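Local atomic coordinates of probable ribosomal RNA small subunit methyltransferase (Thermus thermophilus, PDB entry 3DMH), a protein that probably methylates the N2 amino group of a guanosine in 16S ribosomal RNA, using S-adenosylmethionine as methyl donor. Residues 124-129 with 177-182; 151-156 with 171-176; 233-238 with 298-303; 333-338 with 367-372. All coordinates share one frame; numbering follows the deposited sequence.

Interaction 1: 124-129 with 177-182; sequences AAARAL and KEAPPL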
loop_
_atom_site.group_PDB
_atom_site.type_symbol
_atom_site.label_atom_id
_atom_site.label_comp_id
_atom_site.label_asym_id
_atom_site.label_seq_id
_atom_site.Cartn_x
_atom_site.Cartn_y
_atom_site.Cartn_z
ATOM N N ALA A 124 4.118 3.948 17.857
ATOM C CA ALA A 124 3.925 5.317 17.390
ATOM C C ALA A 124 2.759 5.968 18.135
ATOM O O ALA A 124 2.827 7.148 18.503
ATOM C CB ALA A 124 3.656 5.335 15.891
ATOM N N ALA A 125 1.678 5.209 18.324
ATOM C CA ALA A 125 0.494 5.723 19.032
ATOM C C ALA A 125 0.847 6.100 20.467
ATOM O O ALA A 125 0.511 7.183 20.933
ATOM C CB ALA A 125 -0.637 4.713 19.014
ATOM N N ALA A 126 1.541 5.192 21.149
ATOM C CA ALA A 126 1.969 5.421 22.537
ATOM C C ALA A 126 2.879 6.653 22.654
ATOM O O ALA A 126 2.724 7.467 23.571
ATOM C CB ALA A 126 2.637 4.171 23.101
ATOM N N ARG A 127 3.803 6.798 21.705
ATOM C CA ARG A 127 4.717 7.941 21.669
ATOM C C ARG A 127 4.017 9.265 21.348
ATOM O O ARG A 127 4.374 10.308 21.910
ATOM C CB ARG A 127 5.853 7.675 20.675
ATOM C CG ARG A 127 6.700 6.455 21.049
ATOM C CD ARG A 127 7.942 6.285 20.165
ATOM N NE ARG A 127 8.802 7.466 20.174
ATOM C CZ ARG A 127 9.731 7.709 21.097
ATOM N NH1 ARG A 127 9.928 6.849 22.091
ATOM N NH2 ARG A 127 10.460 8.816 21.025
ATOM N N ALA A 128 3.023 9.223 20.454
ATOM C CA ALA A 128 2.312 10.425 20.032
ATOM C C ALA A 128 1.515 11.077 21.149
ATOM O O ALA A 128 1.323 12.295 21.147
ATOM C CB ALA A 128 1.386 10.088 18.858
ATOM N N LEU A 129 1.014 10.254 22.060
ATOM C CA LEU A 129 0.160 10.710 23.146
ATOM C C LEU A 129 0.945 11.437 24.232
ATOM O O LEU A 129 2.033 11.007 24.616
ATOM C CB LEU A 129 -0.593 9.519 23.770
ATOM C CG LEU A 129 -1.754 8.933 22.938
ATOM C CD1 LEU A 129 -2.277 7.656 23.599
ATOM C CD2 LEU A 129 -2.878 9.944 22.750
ATOM N N LYS A 177 1.862 5.324 31.391
ATOM C CA LYS A 177 3.289 5.053 31.498
ATOM C C LYS A 177 4.055 5.600 30.296
ATOM O O LYS A 177 3.472 5.876 29.239
ATOM C CB LYS A 177 3.542 3.544 31.635
ATOM C CG LYS A 177 3.465 2.786 30.315
ATOM C CD LYS A 177 3.703 1.298 30.489
ATOM C CE LYS A 177 2.495 0.605 31.096
ATOM N NZ LYS A 177 2.821 -0.820 31.350
ATOM N N GLU A 178 5.368 5.721 30.458
ATOM C CA GLU A 178 6.238 6.229 29.407
ATOM C C GLU A 178 6.311 5.266 28.230
ATOM O O GLU A 178 6.431 4.052 28.410
ATOM C CB GLU A 178 7.641 6.490 29.962
ATOM C CG GLU A 178 8.165 7.877 29.622
ATOM C CD GLU A 178 7.238 8.980 30.117
ATOM O OE1 GLU A 178 6.667 9.694 29.266
ATOM O OE2 GLU A 178 7.068 9.120 31.353
ATOM N N ALA A 179 6.221 5.817 27.022
ATOM C CA ALA A 179 6.351 5.025 25.813
ATOM C C ALA A 179 7.807 4.597 25.592
ATOM O O ALA A 179 8.729 5.374 25.864
ATOM C CB ALA A 179 5.843 5.816 24.620
ATOM N N PRO A 180 8.011 3.369 25.077
ATOM C CA PRO A 180 9.361 2.926 24.722
ATOM C C PRO A 180 9.879 3.588 23.441
ATOM O O PRO A 180 9.125 4.316 22.764
ATOM C CB PRO A 180 9.173 1.428 24.476
ATOM C CG PRO A 180 7.780 1.326 23.955
ATOM C CD PRO A 180 7.010 2.324 24.787
ATOM N N PRO A 181 11.161 3.351 23.107
ATOM C CA PRO A 181 11.660 3.767 21.803
ATOM C C PRO A 181 10.957 2.972 20.693
ATOM O O PRO A 181 10.385 1.898 20.950
ATOM C CB PRO A 181 13.153 3.412 21.865
ATOM C CG PRO A 181 13.465 3.319 23.341
ATOM C CD PRO A 181 12.228 2.736 23.929
ATOM N N LEU A 182 10.963 3.517 19.480
ATOM C CA LEU A 182 10.470 2.763 18.331
ATOM C C LEU A 182 11.304 1.499 18.173
ATOM O O LEU A 182 12.514 1.526 18.423
ATOM C CB LEU A 182 10.563 3.590 17.051
ATOM C CG LEU A 182 9.533 4.703 16.840
ATOM C CD1 LEU A 182 9.928 5.565 15.650
ATOM C CD2 LEU A 182 8.128 4.115 16.672
#
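R127, near the C-terminal end of helix 115-128, makes the one polar bond to the loop 177-182: its NH1 donates to the carbonyl O of P180 at 2.7 Å, with an N-H...O angle of 150°. The oxygen lies at the edge of the guanidinium, close to its plane, whereas NH1 stands well above the carbonyl plane of P180, 44° out of it. A bend at chi3 (56°) swings NE out of the extended line of the chain, and NH1 comes to P180 O.

The apolar contacts flank this bond. A179 points its methyl at the helix, where CB meets CB of A126 at 3.9 Å and CG of R127 at 3.7 Å. Further along the loop L182 crosses the arginine obliquely, its CG 4.0 Å from CD of R127, and its CD2 reaches toward the backbone N of A124. V123 of the same helix also touches P180 and L182, which extends the strip. An alanine in place of R127 would probably leave the carbonyl of P180 without this donor and open a gap beside L182.

P180 and P181 have no N-H to offer, and the loop is irregular. The segment that follows strand 168-174 is held on the helix by one charged side chain bonded to a carbonyl and by apolar packing, rather than by paired backbones.

Interaction 2: 151-156 with 171-176; sequences EARALL and ALLEKE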
loop_
_atom_site.group_PDB
_atom_site.type_symbol
_atom_site.label_atom_id
_atom_site.label_comp_id
_atom_site.label_asym_id
_atom_site.label_seq_id
_atom_site.Cartn_x
_atom_site.Cartn_y
_atom_site.Cartn_z
ATOM N N GLU A 151 -1.126 -6.119 23.770
ATOM C CA GLU A 151 0.109 -5.354 23.615
ATOM C C GLU A 151 -0.116 -3.856 23.871
ATOM O O GLU A 151 0.699 -3.206 24.542
ATOM C CB GLU A 151 0.752 -5.629 22.244
ATOM C CG GLU A 151 2.058 -4.856 21.932
ATOM C CD GLU A 151 3.210 -5.123 22.913
ATOM O OE1 GLU A 151 3.175 -6.120 23.672
ATOM O OE2 GLU A 151 4.165 -4.317 22.926
ATOM N N ALA A 152 -1.213 -3.312 23.345
ATOM C CA ALA A 152 -1.565 -1.914 23.603
ATOM C C ALA A 152 -1.718 -1.647 25.100
ATOM O O ALA A 152 -1.218 -0.645 25.605
ATOM C CB ALA A 152 -2.838 -1.520 22.849
ATOM N N ARG A 153 -2.386 -2.558 25.800
ATOM C CA ARG A 153 -2.586 -2.413 27.241
ATOM C C ARG A 153 -1.255 -2.435 27.986
ATOM O O ARG A 153 -1.062 -1.670 28.929
ATOM C CB ARG A 153 -3.526 -3.495 27.790
ATOM C CG ARG A 153 -5.000 -3.201 27.577
ATOM C CD ARG A 153 -5.885 -4.325 28.091
ATOM N NE ARG A 153 -5.600 -5.596 27.427
ATOM C CZ ARG A 153 -6.116 -6.766 27.793
ATOM N NH1 ARG A 153 -6.965 -6.834 28.814
ATOM N NH2 ARG A 153 -5.786 -7.871 27.138
ATOM N N ALA A 154 -0.339 -3.299 27.545
ATOM C CA ALA A 154 1.006 -3.369 28.117
ATOM C C ALA A 154 1.796 -2.091 27.840
ATOM O O ALA A 154 2.545 -1.610 28.685
ATOM C CB ALA A 154 1.751 -4.582 27.587
ATOM N N LEU A 155 1.604 -1.529 26.647
ATOM C CA LEU A 155 2.316 -0.312 26.264
ATOM C C LEU A 155 1.838 0.938 27.004
ATOM O O LEU A 155 2.647 1.828 27.288
ATOM C CB LEU A 155 2.214 -0.081 24.749
ATOM C CG LEU A 155 3.044 -0.979 23.828
ATOM C CD1 LEU A 155 2.581 -0.804 22.386
ATOM C CD2 LEU A 155 4.532 -0.683 23.958
ATOM N N LEU A 156 0.528 1.008 27.284
ATOM C CA LEU A 156 -0.141 2.239 27.752
ATOM C C LEU A 156 -0.631 2.233 29.206
ATOM O O LEU A 156 -0.296 3.149 29.973
ATOM C CB LEU A 156 -1.347 2.564 26.857
ATOM C CG LEU A 156 -1.007 2.958 25.427
ATOM C CD1 LEU A 156 -2.198 2.663 24.517
ATOM C CD2 LEU A 156 -0.612 4.417 25.362
ATOM N N ALA A 171 -11.639 -0.699 21.299
ATOM C CA ALA A 171 -11.225 -0.478 22.673
ATOM C C ALA A 171 -10.742 0.945 22.892
ATOM O O ALA A 171 -10.280 1.615 21.960
ATOM C CB ALA A 171 -10.145 -1.462 23.070
ATOM N N LEU A 172 -10.842 1.388 24.143
ATOM C CA LEU A 172 -10.308 2.677 24.553
ATOM C C LEU A 172 -9.246 2.448 25.624
ATOM O O LEU A 172 -9.469 1.679 26.571
ATOM C CB LEU A 172 -11.432 3.578 25.065
ATOM C CG LEU A 172 -11.081 5.029 25.415
ATOM C CD1 LEU A 172 -10.422 5.766 24.237
ATOM C CD2 LEU A 172 -12.341 5.756 25.866
ATOM N N LEU A 173 -8.100 3.101 25.451
ATOM C CA LEU A 173 -6.967 2.967 26.382
ATOM C C LEU A 173 -6.400 4.312 26.824
ATOM O O LEU A 173 -6.544 5.313 26.121
ATOM C CB LEU A 173 -5.843 2.121 25.759
ATOM C CG LEU A 173 -6.153 0.714 25.229
ATOM C CD1 LEU A 173 -6.423 0.721 23.720
ATOM C CD2 LEU A 173 -4.996 -0.209 25.527
ATOM N N GLU A 174 -5.745 4.312 27.992
ATOM C CA GLU A 174 -5.150 5.519 28.570
ATOM C C GLU A 174 -3.632 5.367 28.702
ATOM O O GLU A 174 -3.155 4.337 29.182
ATOM C CB GLU A 174 -5.756 5.784 29.957
ATOM C CG GLU A 174 -5.317 7.090 30.572
ATOM C CD GLU A 174 -5.974 7.373 31.923
ATOM O OE1 GLU A 174 -7.129 6.943 32.139
ATOM O OE2 GLU A 174 -5.337 8.036 32.762
ATOM N N LYS A 175 -2.883 6.394 28.302
ATOM C CA LYS A 175 -1.432 6.407 28.518
ATOM C C LYS A 175 -1.158 6.715 29.987
ATOM O O LYS A 175 -1.410 7.825 30.463
ATOM C CB LYS A 175 -0.732 7.433 27.622
ATOM C CG LYS A 175 0.796 7.338 27.683
ATOM C CD LYS A 175 1.456 8.242 26.660
ATOM C CE LYS A 175 2.953 8.301 26.849
ATOM N NZ LYS A 175 3.617 9.069 25.763
ATOM N N GLU A 176 -0.645 5.716 30.692
ATOM C CA GLU A 176 -0.374 5.843 32.131
ATOM C C GLU A 176 1.118 5.694 32.426
ATOM O O GLU A 176 1.584 5.909 33.565
ATOM C CB GLU A 176 -1.191 4.810 32.920
ATOM C CG GLU A 176 -2.702 4.973 32.805
ATOM C CD GLU A 176 -3.469 4.126 33.809
ATOM O OE1 GLU A 176 -3.577 4.552 34.972
ATOM O OE2 GLU A 176 -3.966 3.041 33.439
#
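L156 and L173 carry the packing of helix 145-156 on strand 168-174, the antiparallel strand beside 133-140 in the N-terminal sheet, whose strand order 3-2-1-4-5-7-6 is that of the Rossmann-like methyltransferase fold. Helix and strand run nearly parallel, their short axes 19° apart and 8.4 Å from each other at closest approach.

The tight part is apolar. L173 points its side chain at the helix, and its CD2 settles against the turn at A152 and R153, 3.7 Å from CB of A152 and 3.6 Å from CG of R153. The two leucine side chains cross at about a right angle, CD1 of L156 lying 3.9 Å from CB of L173. The other branch of L156, CD2, packs on CB of K175 at 3.8 Å. With CG anti to its backbone N (chi1 -172°) and the chain extended beyond, buried K175 leads away from helix 145-156 to the end of helix 115-128, where NZ bonds A126 O and L129 O. L135 and L137 of strand 133-140 back this group, touching L156 and L173 respectively, and A126 also meets L156.

Toward solvent the contact thins out. Of its side chain, R153 brings CG to the strand, while its guanidinium forms a cation-pi pair with F149 one turn earlier. E176 is exposed, and its OE2 takes the N-H of Y158. Where the strand gives way to loop, the backbone closes the contact: E176 N donates to L156 O at 2.7 Å, the nitrogen tilted 32° from the carbonyl plane.

Interaction 3: 233-238 with 298-303; sequences RGRQVL and RFDIIV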
loop_
_atom_site.group_PDB
_atom_site.type_symbol
_atom_site.label_atom_id
_atom_site.label_comp_id
_atom_site.label_asym_id
_atom_site.label_seq_id
_atom_site.Cartn_x
_atom_site.Cartn_y
_atom_site.Cartn_z
ATOM N N ARG A 233 18.294 -2.844 -22.155
ATOM C CA ARG A 233 19.181 -1.686 -22.075
ATOM C C ARG A 233 18.649 -0.500 -22.882
ATOM O O ARG A 233 18.239 -0.650 -24.039
ATOM C CB ARG A 233 20.611 -2.048 -22.507
ATOM C CG ARG A 233 21.645 -0.954 -22.220
ATOM C CD ARG A 233 23.095 -1.434 -22.413
ATOM N NE ARG A 233 23.423 -2.587 -21.569
ATOM C CZ ARG A 233 23.609 -2.538 -20.249
ATOM N NH1 ARG A 233 23.498 -1.390 -19.583
ATOM N NH2 ARG A 233 23.898 -3.650 -19.588
ATOM N N GLY A 234 18.646 0.668 -22.247
ATOM C CA GLY A 234 18.239 1.913 -22.896
ATOM C C GLY A 234 16.743 2.086 -23.119
ATOM O O GLY A 234 16.316 3.104 -23.676
ATOM N N ARG A 235 15.954 1.093 -22.701
ATOM C CA ARG A 235 14.493 1.118 -22.844
ATOM C C ARG A 235 13.856 1.796 -21.636
ATOM O O ARG A 235 14.372 1.712 -20.518
ATOM C CB ARG A 235 13.904 -0.302 -22.996
ATOM C CG ARG A 235 14.497 -1.147 -24.131
ATOM C CD ARG A 235 14.210 -0.587 -25.497
ATOM N NE ARG A 235 14.877 -1.374 -26.529
ATOM C CZ ARG A 235 14.336 -2.418 -27.149
ATOM N NH1 ARG A 235 13.099 -2.810 -26.845
ATOM N NH2 ARG A 235 15.032 -3.065 -28.079
ATOM N N GLN A 236 12.727 2.451 -21.875
ATOM C CA GLN A 236 11.919 3.051 -20.810
ATOM C C GLN A 236 10.941 2.016 -20.263
ATOM O O GLN A 236 10.129 1.469 -21.008
ATOM C CB GLN A 236 11.201 4.294 -21.335
ATOM C CG GLN A 236 12.169 5.438 -21.611
ATOM C CD GLN A 236 11.538 6.571 -22.390
ATOM O OE1 GLN A 236 10.515 6.396 -23.051
ATOM N NE2 GLN A 236 12.158 7.744 -22.330
ATOM N N VAL A 237 11.061 1.738 -18.967
ATOM C CA VAL A 237 10.279 0.680 -18.323
ATOM C C VAL A 237 9.411 1.313 -17.245
ATOM O O VAL A 237 9.884 2.170 -16.495
ATOM C CB VAL A 237 11.206 -0.367 -17.656
ATOM C CG1 VAL A 237 10.409 -1.367 -16.806
ATOM C CG2 VAL A 237 12.018 -1.109 -18.715
ATOM N N LEU A 238 8.139 0.908 -17.182
ATOM C CA LEU A 238 7.266 1.248 -16.066
ATOM C C LEU A 238 7.004 -0.026 -15.285
ATOM O O LEU A 238 6.604 -1.026 -15.888
ATOM C CB LEU A 238 5.931 1.794 -16.562
ATOM C CG LEU A 238 4.910 2.206 -15.490
ATOM C CD1 LEU A 238 5.413 3.372 -14.655
ATOM C CD2 LEU A 238 3.631 2.625 -16.206
ATOM N N ARG A 298 5.035 7.765 -22.053
ATOM C CA ARG A 298 4.889 6.431 -22.645
ATOM C C ARG A 298 6.143 5.581 -22.427
ATOM O O ARG A 298 7.204 6.095 -22.060
ATOM C CB ARG A 298 4.583 6.516 -24.145
ATOM C CG ARG A 298 3.356 7.323 -24.515
ATOM C CD ARG A 298 2.073 6.629 -24.099
ATOM N NE ARG A 298 0.910 7.393 -24.546
ATOM C CZ ARG A 298 0.269 8.294 -23.803
ATOM N NH1 ARG A 298 0.668 8.553 -22.559
ATOM N NH2 ARG A 298 -0.777 8.942 -24.310
ATOM N N PHE A 299 6.016 4.275 -22.635
ATOM C CA PHE A 299 7.090 3.359 -22.280
ATOM C C PHE A 299 7.262 2.295 -23.342
ATOM O O PHE A 299 6.349 2.047 -24.136
ATOM C CB PHE A 299 6.802 2.725 -20.907
ATOM C CG PHE A 299 6.685 3.738 -19.797
ATOM C CD1 PHE A 299 7.800 4.094 -19.050
ATOM C CD2 PHE A 299 5.469 4.386 -19.546
ATOM C CE1 PHE A 299 7.714 5.050 -18.049
ATOM C CE2 PHE A 299 5.368 5.371 -18.551
ATOM C CZ PHE A 299 6.492 5.703 -17.802
ATOM N N ASP A 300 8.449 1.684 -23.348
ATOM C CA ASP A 300 8.784 0.575 -24.238
ATOM C C ASP A 300 8.411 -0.781 -23.620
ATOM O O ASP A 300 8.033 -1.716 -24.335
ATOM C CB ASP A 300 10.288 0.585 -24.538
ATOM C CG ASP A 300 10.771 1.924 -25.080
ATOM O OD1 ASP A 300 10.187 2.404 -26.079
ATOM O OD2 ASP A 300 11.731 2.498 -24.505
ATOM N N ILE A 301 8.541 -0.889 -22.299
ATOM C CA ILE A 301 8.283 -2.146 -21.597
ATOM C C ILE A 301 7.538 -1.816 -20.316
ATOM O O ILE A 301 7.935 -0.909 -19.591
ATOM C CB ILE A 301 9.603 -2.869 -21.227
ATOM C CG1 ILE A 301 10.374 -3.257 -22.490
ATOM C CG2 ILE A 301 9.338 -4.123 -20.396
ATOM C CD1 ILE A 301 11.815 -3.645 -22.217
ATOM N N ILE A 302 6.470 -2.555 -20.037
ATOM C CA ILE A 302 5.753 -2.399 -18.769
ATOM C C ILE A 302 5.644 -3.756 -18.098
ATOM O O ILE A 302 5.322 -4.757 -18.756
ATOM C CB ILE A 302 4.367 -1.763 -18.980
ATOM C CG1 ILE A 302 4.563 -0.350 -19.542
ATOM C CG2 ILE A 302 3.578 -1.732 -17.643
ATOM C CD1 ILE A 302 3.296 0.459 -19.716
ATOM N N VAL A 303 6.001 -3.807 -16.819
ATOM C CA VAL A 303 5.999 -5.080 -16.091
ATOM C C VAL A 303 5.128 -4.932 -14.865
ATOM O O VAL A 303 5.037 -3.838 -14.289
ATOM C CB VAL A 303 7.429 -5.532 -15.652
ATOM C CG1 VAL A 303 8.317 -5.750 -16.864
ATOM C CG2 VAL A 303 8.059 -4.505 -14.686
#
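The carbonyl O of Q236 is gripped by two successive N-H groups, that of D300 at 2.9 Å and that of I301 at 3.1 Å, where segment 298-303 turns a corner at D300. D300 returns the grip through its side chain: OD2 accepts the N-H of Q236 at 2.8 Å, almost straight at 172°, and is met on its anti side. OD1 of the same carboxylate forms a salt bridge with R331, which also bonds OE1 of Q236. Beyond this corner the parallel pairing runs on through L238 N to I301 O and V303 N to L238 O.

F299 has CG beside its backbone N (chi1 -60°), and its ring lies under L238, whose CB sits over the centre, 3.7 Å from the centroid and only 7° off the normal, a CH-pi contact. On the face of L238 and I302, CB of L238 also meets CG1 of I302 at 3.9 Å. V237 and I301 pack on the other face of the sheet, CG2 against CB.

These are neighbouring central strands of the Rossmann-like methyltransferase sheet, and V303 leads toward N305, which binds the cofactor and guanosine. A carboxylate that bonds a backbone N-H and an arginine ties the polar corner at D300, while the interior is held by apolar packing.

Interaction 4: 333-338 with 367-372; sequences GGVFFL and VLFAEK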
loop_
_atom_site.group_PDB
_atom_site.type_symbol
_atom_site.label_atom_id
_atom_site.label_comp_id
_atom_site.label_asym_id
_atom_site.label_seq_id
_atom_site.Cartn_x
_atom_site.Cartn_y
_atom_site.Cartn_z
ATOM N N GLY A 333 4.605 -1.062 -30.610
ATOM C CA GLY A 333 5.737 -1.986 -30.543
ATOM C C GLY A 333 6.154 -2.306 -29.114
ATOM O O GLY A 333 6.963 -3.212 -28.885
ATOM N N GLY A 334 5.612 -1.566 -28.153
ATOM C CA GLY A 334 5.910 -1.816 -26.735
ATOM C C GLY A 334 5.355 -3.138 -26.234
ATOM O O GLY A 334 4.428 -3.708 -26.824
ATOM N N VAL A 335 5.931 -3.639 -25.147
ATOM C CA VAL A 335 5.536 -4.945 -24.624
ATOM C C VAL A 335 5.150 -4.911 -23.146
ATOM O O VAL A 335 5.633 -4.071 -22.377
ATOM C CB VAL A 335 6.619 -6.015 -24.888
ATOM C CG1 VAL A 335 6.791 -6.252 -26.384
ATOM C CG2 VAL A 335 7.957 -5.639 -24.249
ATOM N N PHE A 336 4.266 -5.837 -22.776
ATOM C CA PHE A 336 3.704 -5.918 -21.425
ATOM C C PHE A 336 3.903 -7.322 -20.874
ATOM O O PHE A 336 3.591 -8.312 -21.556
ATOM C CB PHE A 336 2.216 -5.607 -21.515
ATOM C CG PHE A 336 1.475 -5.663 -20.203
ATOM C CD1 PHE A 336 1.997 -5.056 -19.058
ATOM C CD2 PHE A 336 0.234 -6.288 -20.130
ATOM C CE1 PHE A 336 1.292 -5.064 -17.843
ATOM C CE2 PHE A 336 -0.492 -6.316 -18.930
ATOM C CZ PHE A 336 0.032 -5.698 -17.782
ATOM N N PHE A 337 4.410 -7.409 -19.642
ATOM C CA PHE A 337 4.565 -8.684 -18.940
ATOM C C PHE A 337 3.800 -8.616 -17.625
ATOM O O PHE A 337 3.995 -7.666 -16.856
ATOM C CB PHE A 337 6.035 -8.957 -18.580
ATOM C CG PHE A 337 6.926 -9.165 -19.755
ATOM C CD1 PHE A 337 7.271 -10.449 -20.176
ATOM C CD2 PHE A 337 7.435 -8.072 -20.452
ATOM C CE1 PHE A 337 8.105 -10.627 -21.275
ATOM C CE2 PHE A 337 8.270 -8.244 -21.532
ATOM C CZ PHE A 337 8.612 -9.530 -21.954
ATOM N N LEU A 338 2.962 -9.619 -17.358
ATOM C CA LEU A 338 2.192 -9.676 -16.112
ATOM C C LEU A 338 2.295 -11.068 -15.510
ATOM O O LEU A 338 2.221 -12.059 -16.235
ATOM C CB LEU A 338 0.727 -9.342 -16.408
ATOM C CG LEU A 338 -0.288 -9.451 -15.266
ATOM C CD1 LEU A 338 -1.446 -8.464 -15.428
ATOM C CD2 LEU A 338 -0.815 -10.883 -15.201
ATOM N N VAL A 367 2.892 -16.326 -16.438
ATOM C CA VAL A 367 3.377 -15.079 -17.004
ATOM C C VAL A 367 2.682 -14.878 -18.336
ATOM O O VAL A 367 2.815 -15.695 -19.270
ATOM C CB VAL A 367 4.912 -15.066 -17.180
ATOM C CG1 VAL A 367 5.365 -13.731 -17.758
ATOM C CG2 VAL A 367 5.613 -15.344 -15.846
ATOM N N LEU A 368 1.911 -13.799 -18.403
ATOM C CA LEU A 368 1.247 -13.407 -19.634
ATOM C C LEU A 368 2.007 -12.269 -20.297
ATOM O O LEU A 368 2.686 -11.482 -19.624
ATOM C CB LEU A 368 -0.206 -13.008 -19.362
ATOM C CG LEU A 368 -1.087 -14.096 -18.727
ATOM C CD1 LEU A 368 -2.487 -13.565 -18.476
ATOM C CD2 LEU A 368 -1.147 -15.365 -19.564
ATOM N N PHE A 369 1.871 -12.196 -21.620
ATOM C CA PHE A 369 2.597 -11.235 -22.437
ATOM C C PHE A 369 1.649 -10.640 -23.461
ATOM O O PHE A 369 0.758 -11.324 -23.969
ATOM C CB PHE A 369 3.758 -11.957 -23.146
ATOM C CG PHE A 369 4.452 -11.135 -24.215
ATOM C CD1 PHE A 369 5.543 -10.333 -23.899
ATOM C CD2 PHE A 369 4.028 -11.198 -25.547
ATOM C CE1 PHE A 369 6.194 -9.576 -24.886
ATOM C CE2 PHE A 369 4.677 -10.450 -26.550
ATOM C CZ PHE A 369 5.761 -9.638 -26.217
ATOM N N ALA A 370 1.837 -9.357 -23.754
ATOM C CA ALA A 370 1.118 -8.717 -24.851
ATOM C C ALA A 370 1.982 -7.650 -25.500
ATOM O O ALA A 370 2.855 -7.054 -24.860
ATOM C CB ALA A 370 -0.186 -8.126 -24.360
ATOM N N GLU A 371 1.728 -7.413 -26.783
ATOM C CA GLU A 371 2.434 -6.385 -27.528
ATOM C C GLU A 371 1.443 -5.324 -27.984
ATOM O O GLU A 371 0.368 -5.658 -28.501
ATOM C CB GLU A 371 3.155 -6.991 -28.743
ATOM C CG GLU A 371 4.014 -5.979 -29.507
ATOM C CD GLU A 371 4.698 -6.561 -30.728
ATOM O OE1 GLU A 371 5.174 -7.715 -30.661
ATOM O OE2 GLU A 371 4.767 -5.853 -31.758
ATOM N N LYS A 372 1.812 -4.059 -27.798
ATOM C CA LYS A 372 1.004 -2.936 -28.268
ATOM C C LYS A 372 1.036 -2.868 -29.792
ATOM O O LYS A 372 2.107 -2.772 -30.393
ATOM C CB LYS A 372 1.517 -1.623 -27.672
ATOM C CG LYS A 372 0.700 -0.381 -28.037
ATOM C CD LYS A 372 -0.606 -0.285 -27.263
ATOM C CE LYS A 372 -1.309 1.026 -27.570
ATOM N NZ LYS A 372 -2.608 1.170 -26.856
#
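F369 turns the edge of its ring toward the face of F337, a T-shaped pair with centroids 5.2 Å apart and planes at 68°. CD1 of F369 lies over that face, offset toward the rim, and comes within 3.7 Å of CE1 of F337. The two side chains lie side by side and point the same way; as directly paired residues they project from the same face, and theirs is a non-hydrogen-bonded pair. F369 has CG anti to the backbone N (chi1 170°) and F337 has it beside the N, so the two CG atoms are placed differently about their CA-CB bonds. The far end of the F369 ring reaches V335, where CZ meets CG1 at 3.5 Å. R226 of helix 214-227 adds a cation-pi contact to F369, and L219 and L223 of that helix touch F337. An alanine in place of F369 would probably strip the F337 face of its edge partner and leave a gap beside V335.

The other face of the sheet carries F336, A370, L338 and L368. F336 swings its ring away from the partner strand to meet F354 of helix 346-354, while its CB stays 3.7 Å from A370 O and a loose 4.5 Å from A370 CB.

Between the faces, strands 334-340 and 366-371 are joined by paired bonds: F336 N to A370 O at 2.8 Å, A370 N to F336 O at 3.0 Å, and a like pair between L338 and L368. At the G333 end K372 N bonds G334 O, and G333 N bonds K372 O. Backbone bonds thus set the register of this antiparallel pair, one strand in from the edge strand 358-362, while aromatic and aliphatic packing fills the side toward helix 214-227.

Interactions 1 and 2 lie in the N-terminal sheet domain and interactions 3 and 4 in the C-terminal one, on opposite sides of the chain's centre; the two sheets share one strand order. Within each half the contacts touch. K175 NZ of interaction 2 bonds L129 O of interaction 1, and K177 NZ bonds A154 O in return. Strands 299-304 and 334-340 are neighbours, so V335 and F337 bond I302 and carry the sheet from interaction 3 into interaction 4. The first two are partly buried helix contacts with a single cross-segment hydrogen bond each; the last two are buried strand pairs with many. Strands 299-304 and 334-340 lead toward the cofactor and guanosine site, and 366-371 runs back from it.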